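Local coordinates for putative protein (Aquifex aeolicus, PDB 1T6T) that is of unknown function but carries a Toprim domain, the fold shared by topoisomerases, primases and RNase M5-like nucleases, and may act on nucleic acid, at residues Q80-K83 with E84-S87; L71-H74 with G75-N79; W11-E14 with L15-S19; G28-D31 with K32-L35; W104-H108 with I109-N113. All coordinates share one frame; numbering follows the deposited sequence.

In the fold
All five contacts are local, so none closes a long loop; they follow one another along the chain without nesting or crossing. Contact 3 comes first, on helix 8-18. Contact 4 starts helix 29-36, between parallel strands 23-26 and 43-45, and touches contact 3 through Leu-35 and Leu-15. Contact 2 then caps helix 73-88, and contact 1 continues down the same helix, which links strands 64-67 and 92-94. Contact 5 is the C-terminal turn. Though last, it comes back to touch contact 2 at Leu-71 and Asp-72, contact 4 at Asn-30, Asp-31, Ala-34 and Leu-35, and contact 3, where Trp-104 meets Trp-11, tying three helices together.

Contact 1: residues Q80-K83 with E84-S87; sequences QKMK and ELLS
Gln-80 gives its carbonyl O to Glu-84 N, 3.0 Å away, while its amide turns back along the helix, where NE2 is held by Glu-76. One step on, Lys-81 O takes the N-H of Leu-85 in the same way, and Leu-85 CB closes over that oxygen at 3.5 Å.

Met-82, a selenomethionine, does more with its side chain. Bends of -57° at chi2 and -53° at chi3 curl the chain round, and Met-82 CE ends 4.1 Å from Leu-86 CG. The two side chains cross at a slant, and Met-82 CE also lies 4.2 Å from Leu-85 CD2. Underneath, Leu-86 N donates to Met-82 O at 2.8 Å, the shortest of the backbone bonds here. An alanine in place of Leu-86 would probably open a gap beside the Met-82 methyl and leave Val-65 and Leu-67 of the sheet with less to pack on.

Lys-83 runs out straight to a salt bridge with Glu-95. Its carbonyl O receives Ser-87 N at 3.0 Å and also has Ser-87 OG 2.9 Å away; that hydroxyl, folded back over the backbone with chi1 63°, has Glu-84 O within reach too.

With Met-82 and Leu-86 buried against the core and Gln-80, Lys-81 and Glu-84 exposed, this is the amphipathic crossover helix of a beta-alpha-beta unit, joining parallel strands 64-67 and 92-94.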
loop_
_atom_site.group_PDB
_atom_site.type_symbol
_atom_site.label_atom_id
_atom_site.label_comp_id
_atom_site.label_asym_id
_atom_site.label_seq_id
_atom_site.Cartn_x
_atom_site.Cartn_y
_atom_site.Cartn_z
ATOM N N GLN B 80 1.584 8.389 8.937
ATOM C CA GLN B 80 1.494 9.840 9.061
ATOM C C GLN B 80 0.307 10.410 8.305
ATOM O O GLN B 80 -0.397 11.288 8.808
ATOM C CB GLN B 80 2.783 10.499 8.568
ATOM C CG GLN B 80 3.987 10.197 9.439
ATOM C CD GLN B 80 3.696 10.423 10.915
ATOM O OE1 GLN B 80 3.269 11.508 11.319
ATOM N NE2 GLN B 80 3.921 9.393 11.727
ATOM N N LYS B 81 0.092 9.909 7.094
ATOM C CA LYS B 81 -1.015 10.361 6.261
ATOM C C LYS B 81 -2.356 10.092 6.941
ATOM O O LYS B 81 -3.212 10.974 7.027
ATOM C CB LYS B 81 -0.974 9.634 4.916
ATOM C CG LYS B 81 -2.151 9.919 3.998
ATOM C CD LYS B 81 -2.147 11.364 3.544
ATOM C CE LYS B 81 -3.094 11.578 2.380
ATOM N NZ LYS B 81 -2.991 12.969 1.851
HETATM N N MSE B 82 -2.540 8.867 7.421
HETATM C CA MSE B 82 -3.794 8.511 8.070
HETATM C C MSE B 82 -3.950 9.200 9.423
HETATM O O MSE B 82 -5.056 9.538 9.822
HETATM C CB MSE B 82 -3.902 6.993 8.219
HETATM C CG MSE B 82 -3.938 6.257 6.884
HETATM SE SE MSE B 82 -5.387 6.875 5.748
HETATM C CE MSE B 82 -6.817 6.651 7.056
ATOM N N LYS B 83 -2.843 9.416 10.127
ATOM C CA LYS B 83 -2.913 10.098 11.416
ATOM C C LYS B 83 -3.472 11.506 11.192
ATOM O O LYS B 83 -4.394 11.942 11.881
ATOM C CB LYS B 83 -1.520 10.188 12.041
ATOM C CG LYS B 83 -1.479 10.913 13.369
ATOM C CD LYS B 83 -0.050 10.987 13.877
ATOM C CE LYS B 83 0.035 11.757 15.178
ATOM N NZ LYS B 83 1.434 11.762 15.688
ATOM N N GLU B 84 -2.914 12.206 10.212
ATOM C CA GLU B 84 -3.356 13.559 9.893
ATOM C C GLU B 84 -4.810 13.577 9.419
ATOM O O GLU B 84 -5.604 14.402 9.865
ATOM C CB GLU B 84 -2.436 14.162 8.823
ATOM C CG GLU B 84 -2.798 15.578 8.375
ATOM C CD GLU B 84 -2.963 16.556 9.529
ATOM O OE1 GLU B 84 -2.196 16.466 10.518
ATOM O OE2 GLU B 84 -3.856 17.429 9.435
ATOM N N LEU B 85 -5.161 12.661 8.521
ATOM C CA LEU B 85 -6.521 12.603 8.006
ATOM C C LEU B 85 -7.548 12.309 9.092
ATOM O O LEU B 85 -8.531 13.037 9.240
ATOM C CB LEU B 85 -6.646 11.542 6.906
ATOM C CG LEU B 85 -8.072 11.350 6.367
ATOM C CD1 LEU B 85 -8.601 12.669 5.809
ATOM C CD2 LEU B 85 -8.081 10.274 5.294
ATOM N N LEU B 86 -7.327 11.243 9.850
ATOM C CA LEU B 86 -8.272 10.878 10.893
ATOM C C LEU B 86 -8.419 11.967 11.945
ATOM O O LEU B 86 -9.534 12.286 12.357
ATOM C CB LEU B 86 -7.867 9.541 11.532
ATOM C CG LEU B 86 -8.026 8.343 10.580
ATOM C CD1 LEU B 86 -7.375 7.118 11.182
ATOM C CD2 LEU B 86 -9.506 8.083 10.301
ATOM N N SER B 87 -7.312 12.559 12.374
ATOM C CA SER B 87 -7.413 13.611 13.374
ATOM C C SER B 87 -8.175 14.813 12.795
ATOM O O SER B 87 -8.945 15.463 13.502
ATOM C CB SER B 87 -6.017 14.032 13.862
ATOM O OG SER B 87 -5.239 14.592 12.819
#

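Contact 2: residues L71-H74 with G75-N79; sequences LDTH and GERIN
Asp-72 is the N-cap of helix 73-88: Gly-75 N donates to its OD1 at 2.9 Å, approaching from above the carboxylate plane, 48° out of it. The sequence places Asp-72 as the second aspartate of the Toprim DxD motif, which binds magnesium in relatives. With chi1 at 63°, CG sits between the backbone N and the carbonyl carbon, and this turns the carboxylate over the first helical turn. Exchanging it for an alanine would probably leave Gly-75 N without its side-chain acceptor and the start of the helix less firmly fixed. Gly-75 fits closely here, since a CB on it would come only 3.0 Å from Asp-72 OD1. The backbone of Asp-72 takes part as well, its O accepting from Glu-76 N.

Further along, Thr-73 and Arg-77 run side by side. Thr-73 CG2 lies 3.4 Å above one face of the Arg-77 guanidinium, displaced toward its rim. On the other flank His-74 extends with CG opposite its own N (chi1 -180°) and slants across Ile-78, His-74 CE1 to Ile-78 CD1 at 3.3 Å. Beyond this, the His-74 ring meets His-74 of the second subunit.

Arg-77 NH1 makes a salt bridge to Glu-110 of that subunit, and Glu-76, besides its bond to Gln-80, pairs with Arg-98. A threonine methyl against one face should limit how far the guanidinium can turn, consistent with holding its N-H groups toward the neighbouring chain's carboxylate.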
loop_
_atom_site.group_PDB
_atom_site.type_symbol
_atom_site.label_atom_id
_atom_site.label_comp_id
_atom_site.label_asym_id
_atom_site.label_seq_id
_atom_site.Cartn_x
_atom_site.Cartn_y
_atom_site.Cartn_z
ATOM N N LEU B 71 6.537 -0.792 10.354
ATOM C CA LEU B 71 7.538 0.147 10.831
ATOM C C LEU B 71 8.616 0.496 9.814
ATOM O O LEU B 71 9.668 1.007 10.181
ATOM C CB LEU B 71 8.187 -0.391 12.111
ATOM C CG LEU B 71 7.249 -0.513 13.317
ATOM C CD1 LEU B 71 7.991 -1.116 14.493
ATOM C CD2 LEU B 71 6.707 0.858 13.683
ATOM N N ASP B 72 8.357 0.224 8.542
ATOM C CA ASP B 72 9.322 0.553 7.501
ATOM C C ASP B 72 8.937 1.908 6.906
ATOM O O ASP B 72 7.942 2.508 7.314
ATOM C CB ASP B 72 9.344 -0.546 6.429
ATOM C CG ASP B 72 8.028 -0.688 5.696
ATOM O OD1 ASP B 72 6.984 -0.270 6.234
ATOM O OD2 ASP B 72 8.038 -1.238 4.573
ATOM N N THR B 73 9.726 2.400 5.957
ATOM C CA THR B 73 9.449 3.696 5.345
ATOM C C THR B 73 8.045 3.785 4.761
ATOM O O THR B 73 7.343 4.776 4.957
ATOM C CB THR B 73 10.459 4.013 4.230
ATOM O OG1 THR B 73 11.782 3.993 4.773
ATOM C CG2 THR B 73 10.184 5.389 3.634
ATOM N N HIS B 74 7.648 2.747 4.035
ATOM C CA HIS B 74 6.334 2.697 3.411
ATOM C C HIS B 74 5.227 2.805 4.462
ATOM O O HIS B 74 4.261 3.547 4.287
ATOM C CB HIS B 74 6.204 1.393 2.615
ATOM C CG HIS B 74 4.888 1.227 1.920
ATOM N ND1 HIS B 74 3.789 0.666 2.532
ATOM C CD2 HIS B 74 4.500 1.542 0.662
ATOM C CE1 HIS B 74 2.779 0.640 1.679
ATOM N NE2 HIS B 74 3.184 1.166 0.538
ATOM N N GLY B 75 5.382 2.069 5.558
ATOM C CA GLY B 75 4.385 2.101 6.612
ATOM C C GLY B 75 4.336 3.419 7.368
ATOM O O GLY B 75 3.263 3.870 7.770
ATOM N N GLU B 76 5.493 4.039 7.570
ATOM C CA GLU B 76 5.562 5.305 8.287
ATOM C C GLU B 76 4.875 6.427 7.508
ATOM O O GLU B 76 4.234 7.295 8.100
ATOM C CB GLU B 76 7.023 5.664 8.569
ATOM C CG GLU B 76 7.218 6.858 9.499
ATOM C CD GLU B 76 6.540 6.684 10.852
ATOM O OE1 GLU B 76 6.633 5.585 11.438
ATOM O OE2 GLU B 76 5.922 7.656 11.335
ATOM N N ARG B 77 5.010 6.419 6.184
ATOM C CA ARG B 77 4.365 7.437 5.360
ATOM C C ARG B 77 2.849 7.289 5.451
ATOM O O ARG B 77 2.123 8.275 5.598
ATOM C CB ARG B 77 4.808 7.304 3.902
ATOM C CG ARG B 77 6.266 7.646 3.678
ATOM C CD ARG B 77 6.699 7.289 2.269
ATOM N NE ARG B 77 8.064 7.730 2.001
ATOM C CZ ARG B 77 8.773 7.357 0.941
ATOM N NH1 ARG B 77 8.246 6.533 0.047
ATOM N NH2 ARG B 77 10.008 7.815 0.773
ATOM N N ILE B 78 2.368 6.053 5.366
ATOM C CA ILE B 78 0.934 5.807 5.452
ATOM C C ILE B 78 0.436 6.157 6.853
ATOM O O ILE B 78 -0.634 6.743 7.016
ATOM C CB ILE B 78 0.595 4.332 5.146
ATOM C CG1 ILE B 78 1.012 3.998 3.715
ATOM C CG2 ILE B 78 -0.901 4.091 5.320
ATOM C CD1 ILE B 78 0.724 2.567 3.312
ATOM N N ASN B 79 1.221 5.799 7.865
ATOM C CA ASN B 79 0.845 6.095 9.238
ATOM C C ASN B 79 0.628 7.595 9.410
ATOM O O ASN B 79 -0.382 8.024 9.959
ATOM C CB ASN B 79 1.933 5.640 10.210
ATOM C CG ASN B 79 1.494 5.746 11.658
ATOM O OD1 ASN B 79 0.694 4.943 12.133
ATOM N ND2 ASN B 79 2.006 6.750 12.362
#

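Contact 3: residues W11-E14 with L15-S19; sequences WIKE and LKKAS
One of the two shortest hydrogen bonds between the segments runs from Leu-15 N to Trp-11 O, 2.9 Å, and the side chains of the same pair meet beside it. Trp-11 and Leu-15 lie alongside each other, pointing the same way, with Leu-15 CD2 set obliquely at the benzene end of the indole, 3.7 Å from Trp-11 CH2. Trp-11 CG stands opposite the backbone N (chi1 -179°), which swings the ring forward along the helix toward Leu-15.

The outer face is polar. Lys-13 and Lys-17 run side by side, Lys-17 CE resting 3.6 Å from Lys-13 CG, so that aliphatic carbon does the touching. Their ammonium groups stay 6.2 Å apart, NZ to NZ. Glu-14 crosses Lys-17 obliquely; its OE2 is 5.9 Å from Lys-17 NZ, too far for a salt bridge. At the end of 15-19, Ser-19 OG donates to Lys-16 O over a short 2.6 Å.

Helix 8-18 leans on the sheet through Leu-15, which reaches Ile-24 of strand 23-26 and Ile-66 of strand 64-67, while Trp-11 packs on Phe-100 and Leu-101 of helix 96-101 and gives its NE1 hydrogen to Phe-97 O.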
loop_
_atom_site.group_PDB
_atom_site.type_symbol
_atom_site.label_atom_id
_atom_site.label_comp_id
_atom_site.label_asym_id
_atom_site.label_seq_id
_atom_site.Cartn_x
_atom_site.Cartn_y
_atom_site.Cartn_z
ATOM N N TRP B 11 1.180 -8.097 24.451
ATOM C CA TRP B 11 0.861 -6.987 23.551
ATOM C C TRP B 11 -0.399 -7.357 22.762
ATOM O O TRP B 11 -1.322 -6.555 22.614
ATOM C CB TRP B 11 2.036 -6.750 22.596
ATOM C CG TRP B 11 1.847 -5.624 21.626
ATOM C CD1 TRP B 11 2.132 -4.302 21.829
ATOM C CD2 TRP B 11 1.355 -5.729 20.289
ATOM N NE1 TRP B 11 1.852 -3.577 20.692
ATOM C CE2 TRP B 11 1.374 -4.430 19.731
ATOM C CE3 TRP B 11 0.902 -6.796 19.503
ATOM C CZ2 TRP B 11 0.956 -4.171 18.423
ATOM C CZ3 TRP B 11 0.483 -6.535 18.199
ATOM C CH2 TRP B 11 0.517 -5.231 17.675
ATOM N N ILE B 12 -0.431 -8.588 22.267
ATOM C CA ILE B 12 -1.574 -9.079 21.506
ATOM C C ILE B 12 -2.828 -9.134 22.378
ATOM O O ILE B 12 -3.923 -8.807 21.925
ATOM C CB ILE B 12 -1.282 -10.481 20.923
ATOM C CG1 ILE B 12 -0.226 -10.363 19.819
ATOM C CG2 ILE B 12 -2.557 -11.105 20.381
ATOM C CD1 ILE B 12 0.190 -11.682 19.206
ATOM N N LYS B 13 -2.666 -9.547 23.630
ATOM C CA LYS B 13 -3.795 -9.626 24.547
ATOM C C LYS B 13 -4.378 -8.233 24.781
ATOM O O LYS B 13 -5.596 -8.049 24.793
ATOM C CB LYS B 13 -3.349 -10.226 25.882
ATOM C CG LYS B 13 -4.460 -10.313 26.920
ATOM C CD LYS B 13 -3.961 -10.918 28.226
ATOM C CE LYS B 13 -3.548 -12.373 28.046
ATOM N NZ LYS B 13 -3.040 -12.971 29.318
ATOM N N GLU B 14 -3.499 -7.256 24.966
ATOM C CA GLU B 14 -3.920 -5.883 25.201
ATOM C C GLU B 14 -4.582 -5.308 23.948
ATOM O O GLU B 14 -5.568 -4.580 24.031
ATOM C CB GLU B 14 -2.712 -5.032 25.590
ATOM C CG GLU B 14 -3.003 -4.018 26.672
ATOM C CD GLU B 14 -3.532 -4.667 27.941
ATOM O OE1 GLU B 14 -2.811 -5.498 28.535
ATOM O OE2 GLU B 14 -4.669 -4.347 28.342
ATOM N N LEU B 15 -4.030 -5.639 22.787
ATOM C CA LEU B 15 -4.583 -5.157 21.530
ATOM C C LEU B 15 -5.984 -5.720 21.326
ATOM O O LEU B 15 -6.892 -4.994 20.929
ATOM C CB LEU B 15 -3.682 -5.560 20.360
ATOM C CG LEU B 15 -4.141 -5.100 18.967
ATOM C CD1 LEU B 15 -4.301 -3.576 18.942
ATOM C CD2 LEU B 15 -3.123 -5.559 17.924
ATOM N N LYS B 16 -6.166 -7.011 21.606
ATOM C CA LYS B 16 -7.478 -7.624 21.435
ATOM C C LYS B 16 -8.509 -6.928 22.313
ATOM O O LYS B 16 -9.619 -6.639 21.868
ATOM C CB LYS B 16 -7.446 -9.122 21.772
ATOM C CG LYS B 16 -8.768 -9.817 21.452
ATOM C CD LYS B 16 -8.711 -11.328 21.627
ATOM C CE LYS B 16 -8.722 -11.724 23.086
ATOM N NZ LYS B 16 -8.844 -13.202 23.235
ATOM N N LYS B 17 -8.138 -6.655 23.560
ATOM C CA LYS B 17 -9.044 -5.983 24.482
ATOM C C LYS B 17 -9.399 -4.606 23.934
ATOM O O LYS B 17 -10.562 -4.210 23.922
ATOM C CB LYS B 17 -8.389 -5.823 25.859
ATOM C CG LYS B 17 -7.999 -7.130 26.518
ATOM C CD LYS B 17 -7.444 -6.910 27.921
ATOM C CE LYS B 17 -6.942 -8.216 28.525
ATOM N NZ LYS B 17 -7.995 -9.271 28.521
ATOM N N ALA B 18 -8.384 -3.884 23.474
ATOM C CA ALA B 18 -8.573 -2.542 22.934
ATOM C C ALA B 18 -9.425 -2.533 21.670
ATOM O O ALA B 18 -10.118 -1.552 21.396
ATOM C CB ALA B 18 -7.218 -1.902 22.651
ATOM N N SER B 19 -9.376 -3.626 20.911
ATOM C CA SER B 19 -10.127 -3.726 19.665
ATOM C C SER B 19 -11.639 -3.774 19.848
ATOM O O SER B 19 -12.378 -3.734 18.873
ATOM C CB SER B 19 -9.665 -4.939 18.841
ATOM O OG SER B 19 -10.139 -6.160 19.380
#

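Contact 4: residues G28-D31 with K32-L35; sequences GKND and KKAL
Lys-29 and Lys-33 lie side by side, one turn apart, both pointing the same way off helix 29-36. A bend of 54° at chi4 folds the end of Lys-33 onto its neighbour, bringing its NZ 3.1 Å from Lys-29 CG, a tight approach for two exposed chains; Lys-29 bends in turn at chi3 (61°), and its own NZ ends 4.5 Å from that of Lys-33. Beneath them Lys-33 N donates to Lys-29 O at 2.9 Å, and Lys-33 CG rests over that oxygen. Lys-32 takes another course: fully extended, it heads for strand 43-45, where it packs on Asp-45 and makes a weak hydrogen bond to Val-43 O.

Asp-31 faces inward and back. Its OD2 accepts the N-H of Gly-28, the N-cap residue, at 3.0 Å, with the donor 36° out of the carboxylate plane. That is one half of a capping box; the other half is missing because glycine has no side chain to return the bond. Gly-28 O meanwhile receives Lys-32 N at 3.1 Å. On the next turn Leu-35 lays its CG over Asp-31 O, 3.5 Å away, and packs on Ile-24 and Val-26.

This is the first beta-alpha-beta crossover of the Toprim domain, the helix leaving strand 23-26 just past a glycine. The nearby carboxylate of Asp-45, on which Lys-29 and Lys-32 pack, probably offsets part of the gathered positive charge, with solvent doing the rest, whereas the carboxylate of Asp-31 in the first turn is likely to be favoured by the positive end of the helix dipole.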
loop_
_atom_site.group_PDB
_atom_site.type_symbol
_atom_site.label_atom_id
_atom_site.label_comp_id
_atom_site.label_asym_id
_atom_site.label_seq_id
_atom_site.Cartn_x
_atom_site.Cartn_y
_atom_site.Cartn_z
ATOM N N GLY B 28 -2.428 -4.111 4.659
ATOM C CA GLY B 28 -2.894 -5.201 3.819
ATOM C C GLY B 28 -3.800 -6.279 4.366
ATOM O O GLY B 28 -3.969 -6.450 5.574
ATOM N N LYS B 29 -4.382 -7.026 3.434
ATOM C CA LYS B 29 -5.291 -8.110 3.770
ATOM C C LYS B 29 -4.567 -9.181 4.582
ATOM O O LYS B 29 -5.167 -9.823 5.436
ATOM C CB LYS B 29 -5.876 -8.706 2.486
ATOM C CG LYS B 29 -7.038 -9.654 2.713
ATOM C CD LYS B 29 -7.708 -10.041 1.397
ATOM C CE LYS B 29 -6.744 -10.757 0.463
ATOM N NZ LYS B 29 -7.403 -11.153 -0.815
ATOM N N ASN B 30 -3.277 -9.373 4.316
ATOM C CA ASN B 30 -2.504 -10.367 5.053
ATOM C C ASN B 30 -2.241 -9.915 6.485
ATOM O O ASN B 30 -2.085 -10.742 7.382
ATOM C CB ASN B 30 -1.188 -10.665 4.336
ATOM C CG ASN B 30 -1.370 -11.631 3.189
ATOM O OD1 ASN B 30 -1.658 -12.812 3.400
ATOM N ND2 ASN B 30 -1.223 -11.137 1.965
ATOM N N ASP B 31 -2.189 -8.604 6.702
ATOM C CA ASP B 31 -1.989 -8.091 8.053
ATOM C C ASP B 31 -3.279 -8.372 8.814
ATOM O O ASP B 31 -3.258 -8.761 9.977
ATOM C CB ASP B 31 -1.728 -6.584 8.046
ATOM C CG ASP B 31 -0.475 -6.212 7.280
ATOM O OD1 ASP B 31 0.504 -6.982 7.341
ATOM O OD2 ASP B 31 -0.462 -5.147 6.629
ATOM N N LYS B 32 -4.404 -8.174 8.138
ATOM C CA LYS B 32 -5.703 -8.414 8.747
ATOM C C LYS B 32 -5.851 -9.902 9.070
ATOM O O LYS B 32 -6.370 -10.269 10.124
ATOM C CB LYS B 32 -6.812 -7.951 7.798
ATOM C CG LYS B 32 -8.222 -8.106 8.349
ATOM C CD LYS B 32 -9.235 -7.408 7.459
ATOM C CE LYS B 32 -10.649 -7.573 7.998
ATOM N NZ LYS B 32 -11.641 -6.816 7.186
ATOM N N LYS B 33 -5.379 -10.758 8.169
ATOM C CA LYS B 33 -5.462 -12.199 8.387
ATOM C C LYS B 33 -4.605 -12.632 9.571
ATOM O O LYS B 33 -5.010 -13.482 10.364
ATOM C CB LYS B 33 -5.036 -12.956 7.125
ATOM C CG LYS B 33 -6.079 -12.917 6.024
ATOM C CD LYS B 33 -5.646 -13.701 4.796
ATOM C CE LYS B 33 -6.820 -13.914 3.847
ATOM N NZ LYS B 33 -7.483 -12.633 3.473
ATOM N N ALA B 34 -3.422 -12.041 9.689
ATOM C CA ALA B 34 -2.515 -12.364 10.784
ATOM C C ALA B 34 -3.169 -12.039 12.127
ATOM O O ALA B 34 -3.052 -12.801 13.091
ATOM C CB ALA B 34 -1.211 -11.586 10.628
ATOM N N LEU B 35 -3.856 -10.901 12.192
ATOM C CA LEU B 35 -4.531 -10.498 13.421
ATOM C C LEU B 35 -5.722 -11.400 13.721
ATOM O O LEU B 35 -6.020 -11.690 14.882
ATOM C CB LEU B 35 -5.003 -9.045 13.312
ATOM C CG LEU B 35 -3.869 -8.015 13.334
ATOM C CD1 LEU B 35 -4.394 -6.640 12.930
ATOM C CD2 LEU B 35 -3.250 -7.985 14.728
#

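Contact 5: residues W104-H108 with I109-N113; sequences WNIIH and IEEIN
Glu-111 reaches back over the turn to hold two backbone N-H groups with one oxygen: Ile-107 N and His-108 N both donate to its OE2, each at 2.9 Å. The two arrive from the same face of the carboxylate, 46° and 40° out of its plane, and the His-108 bond is almost straight, 176° at the hydrogen. Glu-111 N donates the other way, to His-108 O at 2.8 Å, so Glu-111 binds the 107-108 backbone through both its side chain and its own N-H. The carboxylate arrives there because CG lies opposite the carbonyl carbon and the rest of the chain is extended.

The turn itself is a 3-10 segment, 109-112, entered from an irregular loop, with an inverse gamma turn centred on Asn-105.

Around this core, Ile-106 slides past Glu-111 in the opposite direction, its CG1 3.9 Å from Glu-111 CD. Ile-106 then crosses Ile-112 at a slant, CD1 of the first 4.1 Å from CG2 of the second, and Ile-112 packs against Ala-34 and Leu-35 of helix 29-36. Ile-107 CG2 sits over the centre of the His-108 ring, 3.8 Å above its plane.

Farther out, Asp-70 is hydrogen-bonded both to His-108 ND1 and to Ile-109 N, the backbone of Ile-107 pairs with Leu-71, and Glu-110 has Arg-77 of the second subunit as its partner.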
loop_
_atom_site.group_PDB
_atom_site.type_symbol
_atom_site.label_atom_id
_atom_site.label_comp_id
_atom_site.label_asym_id
_atom_site.label_seq_id
_atom_site.Cartn_x
_atom_site.Cartn_y
_atom_site.Cartn_z
ATOM N N TRP B 104 10.924 -3.748 19.921
ATOM C CA TRP B 104 11.192 -5.151 19.628
ATOM C C TRP B 104 11.640 -5.364 18.191
ATOM O O TRP B 104 11.569 -4.457 17.364
ATOM C CB TRP B 104 9.957 -6.011 19.919
ATOM C CG TRP B 104 9.529 -5.966 21.358
ATOM C CD1 TRP B 104 10.340 -5.858 22.453
ATOM C CD2 TRP B 104 8.189 -6.053 21.858
ATOM N NE1 TRP B 104 9.588 -5.870 23.603
ATOM C CE2 TRP B 104 8.265 -5.990 23.269
ATOM C CE3 TRP B 104 6.932 -6.180 21.253
ATOM C CZ2 TRP B 104 7.129 -6.050 24.086
ATOM C CZ3 TRP B 104 5.802 -6.239 22.064
ATOM C CH2 TRP B 104 5.911 -6.174 23.467
ATOM N N ASN B 105 12.106 -6.570 17.897
ATOM C CA ASN B 105 12.573 -6.872 16.558
ATOM C C ASN B 105 11.432 -7.263 15.630
ATOM O O ASN B 105 11.182 -8.443 15.379
ATOM C CB ASN B 105 13.618 -7.980 16.590
ATOM C CG ASN B 105 14.272 -8.186 15.246
ATOM O OD1 ASN B 105 14.005 -7.443 14.299
ATOM N ND2 ASN B 105 15.135 -9.190 15.150
ATOM N N ILE B 106 10.741 -6.252 15.123
ATOM C CA ILE B 106 9.629 -6.469 14.216
ATOM C C ILE B 106 9.499 -5.253 13.311
ATOM O O ILE B 106 9.776 -4.126 13.724
ATOM C CB ILE B 106 8.306 -6.670 14.994
ATOM C CG1 ILE B 106 7.160 -6.949 14.018
ATOM C CG2 ILE B 106 8.005 -5.440 15.836
ATOM C CD1 ILE B 106 5.863 -7.362 14.694
ATOM N N ILE B 107 9.112 -5.485 12.065
ATOM C CA ILE B 107 8.923 -4.391 11.127
ATOM C C ILE B 107 7.528 -4.485 10.528
ATOM O O ILE B 107 6.803 -3.495 10.466
ATOM C CB ILE B 107 9.955 -4.434 9.987
ATOM C CG1 ILE B 107 11.344 -4.089 10.529
ATOM C CG2 ILE B 107 9.554 -3.459 8.883
ATOM C CD1 ILE B 107 11.453 -2.697 11.133
ATOM N N HIS B 108 7.165 -5.693 10.103
ATOM C CA HIS B 108 5.867 -5.949 9.486
ATOM C C HIS B 108 4.920 -6.626 10.465
ATOM O O HIS B 108 5.271 -7.629 11.084
ATOM C CB HIS B 108 6.058 -6.833 8.254
ATOM C CG HIS B 108 7.013 -6.269 7.252
ATOM N ND1 HIS B 108 6.704 -5.188 6.456
ATOM C CD2 HIS B 108 8.284 -6.617 6.936
ATOM C CE1 HIS B 108 7.741 -4.892 5.693
ATOM N NE2 HIS B 108 8.714 -5.745 5.965
ATOM N N ILE B 109 3.715 -6.077 10.601
ATOM C CA ILE B 109 2.722 -6.632 11.508
ATOM C C ILE B 109 2.486 -8.100 11.171
ATOM O O ILE B 109 2.189 -8.914 12.041
ATOM C CB ILE B 109 1.382 -5.864 11.402
ATOM C CG1 ILE B 109 1.632 -4.356 11.544
ATOM C CG2 ILE B 109 0.417 -6.354 12.471
ATOM C CD1 ILE B 109 2.370 -3.949 12.809
ATOM N N GLU B 110 2.643 -8.438 9.897
ATOM C CA GLU B 110 2.442 -9.806 9.445
ATOM C C GLU B 110 3.381 -10.782 10.160
ATOM O O GLU B 110 3.119 -11.981 10.211
ATOM C CB GLU B 110 2.666 -9.886 7.932
ATOM C CG GLU B 110 1.928 -11.023 7.259
ATOM C CD GLU B 110 2.161 -11.056 5.764
ATOM O OE1 GLU B 110 2.203 -9.970 5.145
ATOM O OE2 GLU B 110 2.287 -12.167 5.205
ATOM N N GLU B 111 4.473 -10.267 10.719
ATOM C CA GLU B 111 5.435 -11.113 11.421
ATOM C C GLU B 111 4.863 -11.791 12.666
ATOM O O GLU B 111 5.423 -12.774 13.148
ATOM C CB GLU B 111 6.675 -10.302 11.816
ATOM C CG GLU B 111 7.559 -9.896 10.649
ATOM C CD GLU B 111 8.736 -9.037 11.081
ATOM O OE1 GLU B 111 9.460 -9.439 12.016
ATOM O OE2 GLU B 111 8.941 -7.963 10.484
ATOM N N ILE B 112 3.756 -11.278 13.190
ATOM C CA ILE B 112 3.166 -11.883 14.381
ATOM C C ILE B 112 2.633 -13.287 14.109
ATOM O O ILE B 112 2.398 -14.053 15.041
ATOM C CB ILE B 112 2.014 -11.024 14.961
ATOM C CG1 ILE B 112 0.870 -10.922 13.949
ATOM C CG2 ILE B 112 2.529 -9.649 15.340
ATOM C CD1 ILE B 112 -0.339 -10.161 14.465
ATOM N N ASN B 113 2.445 -13.632 12.840
ATOM C CA ASN B 113 1.936 -14.959 12.512
ATOM C C ASN B 113 3.033 -16.023 12.485
ATOM O O ASN B 113 2.707 -17.193 12.773
ATOM C CB ASN B 113 1.168 -14.937 11.180
ATOM C CG ASN B 113 2.045 -14.597 9.991
ATOM O OD1 ASN B 113 1.547 -14.389 8.884
ATOM N ND2 ASN B 113 3.353 -14.547 10.207
#